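Local coordinates for protein aminopentol aminotransferase (Sphingopyxis macrogoltabida, PDB 6HBS) that transfers the amino group of aminopentol, the hydrolysed form of fumonisin B1, to pyruvate with the help of pyridoxal 5'-phosphate, at residues A99-G104 / E300-I305. Residues are numbered along the deposited sequence; the frame is centred on the assembly and turned at random.
Sequences AEAFVG and ETLRII. With MG (magnesium ion), chain D.
Two helical segments, 99-104 and 300-305, running in roughly the same direction, come nearest at Ala101 and Leu302, whose CA atoms are 7.5 Å apart, and meet through apolar side chains. Leu302 reaches across with one methyl: CD1 lies 4.0 Å from CD2 of Phe102, oblique to the ring, and 4.4 Å from CB of Ala101. Its CG sits anti to the carbonyl carbon (chi1 -67°), and the extended chi2 of 175° carries CD1 on toward helix 94-105, where Leu98 and Met105 also touch the side chain. The long leucine thus spans a gap that the short Ala101 methyl could not bridge alone. The side chains of Phe102 and Leu302 cross at about a right angle; phenylalanine suits the place because its flat ring meets this methyl while packing edge-to-face with Phe260 and Trp256.

Glu300 and Arg303, about one turn apart on the same side of helix 292-307, form a bidentate salt bridge: NE of Arg303 meets OE1 of Glu300 at 3.2 Å and NH2 meets OE2 at 2.7 Å, both oxygens near the guanidinium plane. Val103 O binds the magnesium ion at 2.2 Å, alongside Val106 O, Ala109 O and two waters. This is the fold-type I architecture of class-III aminotransferases, helices covering the large domain's central mixed seven-stranded sheet, with Phe102 against strand 267-271.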
ATOM      1  N   ALA A  99      -7.471 -10.775  13.057  1.00 18.84           N
ATOM      2  CA  ALA A  99      -6.212 -11.327  13.519  1.00 18.91           C
ATOM      3  C   ALA A  99      -6.450 -12.694  14.159  1.00 21.16           C
ATOM      4  O   ALA A  99      -5.666 -13.610  13.941  1.00 20.15           O
ATOM      5  CB  ALA A  99      -5.512 -10.392  14.459  1.00 19.25           C
ATOM      6  N   GLU A 100      -7.536 -12.827  14.935  1.00 21.00           N
ATOM      7  CA  GLU A 100      -7.899 -14.134  15.531  1.00 22.71           C
ATOM      8  C   GLU A 100      -8.130 -15.166  14.427  1.00 22.77           C
ATOM      9  O   GLU A 100      -7.645 -16.287  14.509  1.00 22.61           O
ATOM     10  CB  GLU A 100      -9.134 -14.043  16.428  1.00 22.14           C
ATOM     11  CG  GLU A 100      -8.829 -13.368  17.742  1.00 22.84           C
ATOM     12  CD  GLU A 100     -10.027 -12.952  18.594  1.00 23.98           C
ATOM     13  OE1 GLU A 100     -11.155 -12.871  18.049  1.00 24.87           O
ATOM     14  OE2 GLU A 100      -9.810 -12.699  19.798  1.00 23.15           O
ATOM     15  N   ALA A 101      -8.889 -14.787  13.407  1.00 22.93           N
ATOM     16  CA  ALA A 101      -9.240 -15.748  12.349  1.00 22.37           C
ATOM     17  C   ALA A 101      -7.968 -16.183  11.607  1.00 21.93           C
ATOM     18  O   ALA A 101      -7.757 -17.387  11.344  1.00 21.97           O
ATOM     19  CB  ALA A 101     -10.265 -15.178  11.416  1.00 21.11           C
ATOM     20  N   PHE A 102      -7.124 -15.219  11.254  1.00 19.67           N
ATOM     21  CA  PHE A 102      -5.980 -15.520  10.399  1.00 21.97           C
ATOM     22  C   PHE A 102      -4.962 -16.346  11.199  1.00 20.60           C
ATOM     23  O   PHE A 102      -4.462 -17.333  10.708  1.00 20.67           O
ATOM     24  CB  PHE A 102      -5.414 -14.233   9.794  1.00 21.10           C
ATOM     25  CG  PHE A 102      -4.808 -14.352   8.417  1.00 19.87           C
ATOM     26  CD1 PHE A 102      -4.072 -15.475   8.035  1.00 22.74           C
ATOM     27  CD2 PHE A 102      -4.916 -13.306   7.518  1.00 19.15           C
ATOM     28  CE1 PHE A 102      -3.519 -15.565   6.766  1.00 20.90           C
ATOM     29  CE2 PHE A 102      -4.335 -13.386   6.258  1.00 19.30           C
ATOM     30  CZ  PHE A 102      -3.628 -14.510   5.890  1.00 19.86           C
ATOM     31  N   VAL A 103      -4.700 -15.954  12.443  1.00 20.92           N
ATOM     32  CA  VAL A 103      -3.782 -16.666  13.299  1.00 21.78           C
ATOM     33  C   VAL A 103      -4.302 -18.089  13.573  1.00 23.12           C
ATOM     34  O   VAL A 103      -3.496 -19.057  13.619  1.00 22.67           O
ATOM     35  CB  VAL A 103      -3.549 -15.928  14.626  1.00 21.98           C
ATOM     36  CG1 VAL A 103      -2.914 -16.827  15.670  1.00 23.57           C
ATOM     37  CG2 VAL A 103      -2.720 -14.674  14.427  1.00 22.03           C
ATOM     38  N   GLY A 104      -5.622 -18.234  13.745  1.00 22.01           N
ATOM     39  CA  GLY A 104      -6.195 -19.541  13.955  1.00 22.40           C
ATOM     40  C   GLY A 104      -5.984 -20.474  12.759  1.00 24.09           C
ATOM     41  O   GLY A 104      -5.899 -21.661  12.945  1.00 25.52           O
ATOM     42  N   GLU A 300     -14.688 -12.411   5.774  1.00 18.80           N
ATOM     43  CA  GLU A 300     -15.669 -13.230   5.080  1.00 20.33           C
ATOM     44  C   GLU A 300     -14.992 -14.173   4.062  1.00 21.21           C
ATOM     45  O   GLU A 300     -15.396 -15.305   3.907  1.00 18.84           O
ATOM     46  CB  GLU A 300     -16.685 -12.323   4.416  1.00 19.64           C
ATOM     47  CG  GLU A 300     -17.796 -13.052   3.689  1.00 20.45           C
ATOM     48  CD  GLU A 300     -18.714 -13.888   4.560  1.00 24.18           C
ATOM     49  OE1 GLU A 300     -18.559 -13.879   5.757  1.00 24.22           O
ATOM     50  OE2 GLU A 300     -19.559 -14.573   4.001  1.00 29.65           O
ATOM     51  N   THR A 301     -13.993 -13.671   3.330  1.00 19.91           N
ATOM     52  CA  THR A 301     -13.163 -14.496   2.448  1.00 18.78           C
ATOM     53  C   THR A 301     -12.518 -15.642   3.238  1.00 19.07           C
ATOM     54  O   THR A 301     -12.617 -16.795   2.824  1.00 20.52           O
ATOM     55  CB  THR A 301     -12.106 -13.641   1.747  1.00 18.41           C
ATOM     56  OG1 THR A 301     -12.743 -12.590   1.023  1.00 17.70           O
ATOM     57  CG2 THR A 301     -11.250 -14.473   0.825  1.00 18.60           C
ATOM     58  N   LEU A 302     -11.887 -15.350   4.385  1.00 18.06           N
ATOM     59  CA  LEU A 302     -11.283 -16.400   5.180  1.00 18.84           C
ATOM     60  C   LEU A 302     -12.347 -17.416   5.653  1.00 20.99           C
ATOM     61  O   LEU A 302     -12.037 -18.612   5.729  1.00 18.43           O
ATOM     62  CB  LEU A 302     -10.529 -15.836   6.381  1.00 18.63           C
ATOM     63  CG  LEU A 302      -9.277 -15.002   6.095  1.00 18.71           C
ATOM     64  CD1 LEU A 302      -8.720 -14.423   7.389  1.00 19.92           C
ATOM     65  CD2 LEU A 302      -8.211 -15.797   5.342  1.00 17.90           C
ATOM     66  N   ARG A 303     -13.574 -16.965   5.975  1.00 19.91           N
ATOM     67  CA  ARG A 303     -14.637 -17.897   6.403  1.00 21.72           C
ATOM     68  C   ARG A 303     -14.959 -18.866   5.248  1.00 19.40           C
ATOM     69  O   ARG A 303     -15.093 -20.074   5.429  1.00 20.23           O
ATOM     70  CB  ARG A 303     -15.895 -17.153   6.894  1.00 23.20           C
ATOM     71  CG  ARG A 303     -17.016 -18.073   7.386  1.00 24.06           C
ATOM     72  CD  ARG A 303     -18.417 -17.482   7.382  1.00 27.11           C
ATOM     73  NE  ARG A 303     -18.905 -17.023   6.076  1.00 28.08           N
ATOM     74  CZ  ARG A 303     -19.362 -17.807   5.115  1.00 26.89           C
ATOM     75  NH1 ARG A 303     -19.360 -19.119   5.269  1.00 32.66           N
ATOM     76  NH2 ARG A 303     -19.806 -17.283   3.991  1.00 29.78           N
ATOM     77  N   ILE A 304     -15.125 -18.324   4.053  1.00 19.20           N
ATOM     78  CA  ILE A 304     -15.406 -19.111   2.896  1.00 19.62           C
ATOM     79  C   ILE A 304     -14.271 -20.115   2.630  1.00 22.13           C
ATOM     80  O   ILE A 304     -14.543 -21.265   2.255  1.00 22.21           O
ATOM     81  CB  ILE A 304     -15.702 -18.206   1.705  1.00 19.73           C
ATOM     82  CG1 ILE A 304     -17.015 -17.448   1.931  1.00 20.69           C
ATOM     83  CG2 ILE A 304     -15.715 -18.987   0.403  1.00 19.10           C
ATOM     84  CD1 ILE A 304     -17.317 -16.442   0.903  1.00 22.22           C
ATOM     85  N   ILE A 305     -13.017 -19.706   2.863  1.00 20.39           N
ATOM     86  CA  ILE A 305     -11.864 -20.575   2.654  1.00 19.91           C
ATOM     87  C   ILE A 305     -11.962 -21.757   3.623  1.00 21.71           C
ATOM     88  O   ILE A 305     -11.712 -22.886   3.236  1.00 20.84           O
ATOM     89  CB  ILE A 305     -10.536 -19.794   2.795  1.00 18.36           C
ATOM     90  CG1 ILE A 305     -10.287 -18.869   1.597  1.00 17.30           C
ATOM     91  CG2 ILE A 305      -9.361 -20.707   3.090  1.00 17.48           C
ATOM     92  CD1 ILE A 305      -9.111 -17.901   1.793  1.00 18.90           C
TER
HETATM   93 MG    MG D 502      -1.886 -20.334  14.467  1.00 27.36          MG
HETATM   94  O   HOH W   1      -3.271 -22.229  13.945  1.00 26.54           O
HETATM   95  O   HOH W   2      -2.764 -20.224  16.740  1.00 28.61           O